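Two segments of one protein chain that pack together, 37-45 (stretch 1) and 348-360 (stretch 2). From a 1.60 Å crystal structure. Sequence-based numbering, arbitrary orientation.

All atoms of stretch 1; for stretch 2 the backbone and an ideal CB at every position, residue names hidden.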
# COMPACT_ATOMS: atom_id res chain seq x y z
N ALA A 37 -18.77 -20.47 -6.19
CA ALA A 37 -20.07 -20.49 -6.84
C ALA A 37 -20.30 -19.31 -7.79
O ALA A 37 -21.21 -19.36 -8.60
CB ALA A 37 -21.18 -20.54 -5.79
N GLU A 38 -19.47 -18.27 -7.70
CA GLU A 38 -19.71 -17.04 -8.45
C GLU A 38 -19.06 -17.05 -9.83
O GLU A 38 -18.02 -17.67 -10.05
CB GLU A 38 -19.18 -15.85 -7.64
CG GLU A 38 -20.12 -15.44 -6.51
CD GLU A 38 -19.56 -14.38 -5.58
OE1 GLU A 38 -18.34 -14.12 -5.61
OE2 GLU A 38 -20.35 -13.82 -4.80
N THR A 39 -19.67 -16.34 -10.77
CA THR A 39 -19.13 -16.16 -12.09
C THR A 39 -17.89 -15.27 -12.06
O THR A 39 -17.68 -14.49 -11.11
CB THR A 39 -20.17 -15.52 -13.01
OG1 THR A 39 -20.52 -14.26 -12.44
CG2 THR A 39 -21.40 -16.40 -13.09
N LEU A 40 -17.04 -15.43 -13.08
CA LEU A 40 -15.94 -14.50 -13.31
C LEU A 40 -16.44 -13.28 -14.08
O LEU A 40 -17.37 -13.36 -14.89
CB LEU A 40 -14.80 -15.17 -14.07
CG LEU A 40 -14.12 -16.37 -13.39
CD1 LEU A 40 -13.01 -16.93 -14.25
CD2 LEU A 40 -13.58 -16.01 -12.00
N VAL A 41 -15.79 -12.15 -13.83
CA VAL A 41 -16.09 -10.90 -14.50
C VAL A 41 -15.07 -10.61 -15.59
O VAL A 41 -13.87 -10.67 -15.35
CB VAL A 41 -16.12 -9.73 -13.47
CG1 VAL A 41 -16.35 -8.38 -14.16
CG2 VAL A 41 -17.17 -9.98 -12.44
N VAL A 42 -15.52 -10.33 -16.81
CA VAL A 42 -14.62 -9.96 -17.89
C VAL A 42 -13.79 -8.74 -17.47
O VAL A 42 -14.35 -7.74 -16.99
CB VAL A 42 -15.39 -9.67 -19.21
CG1 VAL A 42 -14.45 -9.17 -20.31
CG2 VAL A 42 -16.08 -10.92 -19.66
N GLY A 43 -12.47 -8.83 -17.60
CA GLY A 43 -11.59 -7.75 -17.18
C GLY A 43 -11.01 -7.90 -15.78
O GLY A 43 -10.12 -7.15 -15.39
N GLN A 44 -11.53 -8.87 -15.02
CA GLN A 44 -11.01 -9.23 -13.70
C GLN A 44 -9.60 -9.79 -13.86
O GLN A 44 -9.30 -10.50 -14.81
CB GLN A 44 -11.96 -10.28 -13.05
CG GLN A 44 -11.60 -10.79 -11.72
CD GLN A 44 -12.62 -11.77 -11.17
OE1 GLN A 44 -13.63 -12.16 -11.79
NE2 GLN A 44 -12.37 -12.16 -9.95
N ALA A 45 -8.71 -9.42 -12.94
CA ALA A 45 -7.34 -9.92 -12.96
C ALA A 45 -7.14 -11.03 -11.95
O ALA A 45 -7.33 -10.81 -10.75
CB ALA A 45 -6.37 -8.78 -12.65
N UNK A 348 -15.13 -4.53 -5.10
CA UNK A 348 -15.21 -3.82 -6.38
C UNK A 348 -15.60 -4.81 -7.48
O UNK A 348 -16.52 -4.57 -8.25
CB UNK A 348 -13.88 -3.14 -6.71
N UNK A 349 -14.90 -5.94 -7.53
CA UNK A 349 -15.23 -6.96 -8.54
C UNK A 349 -16.67 -7.42 -8.32
O UNK A 349 -17.41 -7.65 -9.28
CB UNK A 349 -14.27 -8.15 -8.47
N UNK A 350 -17.09 -7.53 -7.07
CA UNK A 350 -18.45 -7.99 -6.79
C UNK A 350 -19.51 -7.02 -7.32
O UNK A 350 -20.60 -7.45 -7.73
CB UNK A 350 -18.63 -8.18 -5.28
N UNK A 351 -19.22 -5.71 -7.31
CA UNK A 351 -20.12 -4.74 -7.91
C UNK A 351 -20.24 -4.91 -9.42
O UNK A 351 -21.33 -4.85 -9.99
CB UNK A 351 -19.65 -3.32 -7.59
N UNK A 352 -19.12 -5.12 -10.09
CA UNK A 352 -19.15 -5.32 -11.55
C UNK A 352 -19.91 -6.59 -11.87
O UNK A 352 -20.68 -6.64 -12.83
CB UNK A 352 -17.74 -5.39 -12.13
N UNK A 353 -19.74 -7.63 -11.05
CA UNK A 353 -20.50 -8.87 -11.24
C UNK A 353 -22.02 -8.64 -11.07
O UNK A 353 -22.85 -9.05 -11.90
CB UNK A 353 -20.02 -9.93 -10.25
N UNK A 354 -22.38 -7.97 -9.99
CA UNK A 354 -23.79 -7.77 -9.66
C UNK A 354 -24.52 -6.98 -10.74
O UNK A 354 -25.67 -7.29 -11.09
CB UNK A 354 -23.92 -7.05 -8.32
N UNK A 355 -23.86 -5.94 -11.23
CA UNK A 355 -24.48 -5.01 -12.17
C UNK A 355 -24.11 -5.29 -13.65
O UNK A 355 -24.38 -4.47 -14.55
CB UNK A 355 -24.07 -3.58 -11.80
N UNK A 356 -23.50 -6.45 -13.87
CA UNK A 356 -23.22 -6.99 -15.19
C UNK A 356 -22.45 -6.08 -16.14
O UNK A 356 -22.82 -5.92 -17.32
CB UNK A 356 -24.55 -7.37 -15.85
N UNK A 357 -21.33 -5.55 -15.66
CA UNK A 357 -20.45 -4.77 -16.50
C UNK A 357 -19.02 -5.32 -16.39
O UNK A 357 -18.65 -5.93 -15.37
CB UNK A 357 -20.50 -3.29 -16.11
N UNK A 358 -18.23 -5.16 -17.46
CA UNK A 358 -16.83 -5.58 -17.44
C UNK A 358 -15.94 -4.56 -16.74
O UNK A 358 -16.33 -3.38 -16.59
CB UNK A 358 -16.33 -5.81 -18.87
N UNK A 359 -14.79 -5.04 -16.29
CA UNK A 359 -13.78 -4.17 -15.69
C UNK A 359 -12.84 -3.71 -16.79
O UNK A 359 -12.33 -4.52 -17.57
CB UNK A 359 -13.01 -4.88 -14.57
N UNK A 360 -12.66 -2.40 -16.90
CA UNK A 360 -11.76 -1.80 -17.86
C UNK A 360 -10.46 -1.42 -17.17
O UNK A 360 -10.39 -1.38 -15.95
CB UNK A 360 -12.40 -0.58 -18.52

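Position 348 lies on a helix, and nothing of stretch 1 comes within 5.5 Å of its ideal CB, so the contact sets no preference; it is A348. At 349 the CA-to-CB bond points toward stretch 1, with the ideal CB 4.7 Å from Q44 NE2 and 5.3 Å from V41 CG2. That gap suits a medium-sized apolar side chain. The residue is V349, whose CG1 packs 3.9 Å from V41 CG2 and 3.7 Å from Q44 CD. Positions 350 and 351 meet nothing of stretch 1 and could carry many helix-compatible residues; they are A350 and L351.

Position 352 points toward stretch 1, its ideal CB already 3.9 Å from V41 CG1. Little room remains in that direction, which favours a small side chain, and A352 makes the apolar contact with its CB alone.

At 353 the CA-to-CB bond runs sideways, 3.6 Å from V41 CG2 at the ideal CB. Beyond it lie the carboxylate of E38 and the carbonyl oxygen of T39, a negative charge and an acceptor that invite a long basic side chain, lysine or arginine. The residue is R353. Its NE and NH1 both donate to T39 O, at 2.7 and 2.9 Å, a forked pair that fixes the guanidinium with this carbonyl at its edge. E38 OE1 lies over one face, 3.4 Å from R353 NH2; this salt bridge is one of charge only, since no N-H points at the oxygen. V41 CG2 covers the opposite face.

Nothing of stretch 1 lies within 5.5 Å of the ideal CB at 354 or 355, so it sets no preference at either; the residues are K354 and Y355. Position 356, also out of contact, has positive phi and psi (54/51), which glycine, asparagine or aspartate tolerate best; it is N356. Position 357 points away, leaving its side chain undetermined by stretch 1, but V357 O approaches V41 CG1 at 3.6 Å.

At 358, phi of -80° permits proline, and no backbone N-H is needed for stretch 1; a compact apolar group would suit the sideways CB beside V42. P358 places its CB 4.2 Å from V42 CB. The backbone N at 359 lies 2.8 Å from V42 O and donates to it, which any residue except proline allows, while its CB points toward the V41–Q44 turn. A branched or long aliphatic fits: I359 CD1 reaches V41 CG1 at 3.9 Å. I359 O receives a CA-H contact from G43 CA at 3.3 Å. Position 360 points away, and R360 leaves stretch 1 untouched.

Stretch 2 (348-360) AVALARKYNVPIR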
# COMPACT_ATOMS: atom_id res chain seq x y z
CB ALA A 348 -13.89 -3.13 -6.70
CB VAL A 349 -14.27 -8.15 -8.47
CG1 VAL A 349 -14.70 -9.26 -9.46
CG2 VAL A 349 -12.86 -7.69 -8.78
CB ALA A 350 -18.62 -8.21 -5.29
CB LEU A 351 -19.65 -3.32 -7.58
CG LEU A 351 -19.84 -2.90 -6.13
CD1 LEU A 351 -19.02 -1.66 -5.88
CD2 LEU A 351 -21.32 -2.63 -5.77
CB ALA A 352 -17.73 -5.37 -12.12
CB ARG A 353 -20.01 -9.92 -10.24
CG ARG A 353 -20.72 -11.27 -10.34
CD ARG A 353 -20.16 -12.27 -9.31
NE ARG A 353 -18.76 -12.58 -9.58
CZ ARG A 353 -17.69 -12.19 -8.90
NH1 ARG A 353 -16.49 -12.55 -9.34
NH2 ARG A 353 -17.81 -11.50 -7.78
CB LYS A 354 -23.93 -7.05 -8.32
CG LYS A 354 -25.34 -6.72 -7.90
CD LYS A 354 -25.34 -6.18 -6.51
CE LYS A 354 -26.75 -5.73 -6.11
NZ LYS A 354 -26.75 -5.02 -4.81
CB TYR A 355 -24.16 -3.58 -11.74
CG TYR A 355 -24.83 -3.26 -10.42
CD1 TYR A 355 -26.21 -3.08 -10.34
CD2 TYR A 355 -24.10 -3.14 -9.24
CE1 TYR A 355 -26.83 -2.80 -9.15
CE2 TYR A 355 -24.71 -2.86 -8.04
CZ TYR A 355 -26.08 -2.69 -8.00
OH TYR A 355 -26.69 -2.41 -6.79
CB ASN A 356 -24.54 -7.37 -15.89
CG ASN A 356 -25.37 -8.34 -15.07
OD1 ASN A 356 -25.01 -9.51 -14.91
ND2 ASN A 356 -26.50 -7.86 -14.55
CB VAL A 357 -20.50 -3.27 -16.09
CG1 VAL A 357 -21.90 -2.71 -16.35
CG2 VAL A 357 -20.09 -3.10 -14.65
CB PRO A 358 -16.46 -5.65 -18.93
CG PRO A 358 -17.33 -4.62 -19.56
CD PRO A 358 -18.62 -4.63 -18.78
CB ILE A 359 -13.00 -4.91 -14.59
CG1 ILE A 359 -13.93 -5.27 -13.42
CG2 ILE A 359 -11.83 -4.07 -14.10
CD1 ILE A 359 -13.44 -6.37 -12.56
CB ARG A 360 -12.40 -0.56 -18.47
CG ARG A 360 -13.55 -0.89 -19.42
CD ARG A 360 -14.75 -0.06 -19.14
NE ARG A 360 -14.49 1.36 -19.35
CZ ARG A 360 -15.17 2.34 -18.76
NH1 ARG A 360 -14.86 3.60 -19.02
NH2 ARG A 360 -16.15 2.07 -17.90
O HOH W 1 -19.85 -11.22 -5.91
O HOH W 2 -14.28 -12.45 -7.33
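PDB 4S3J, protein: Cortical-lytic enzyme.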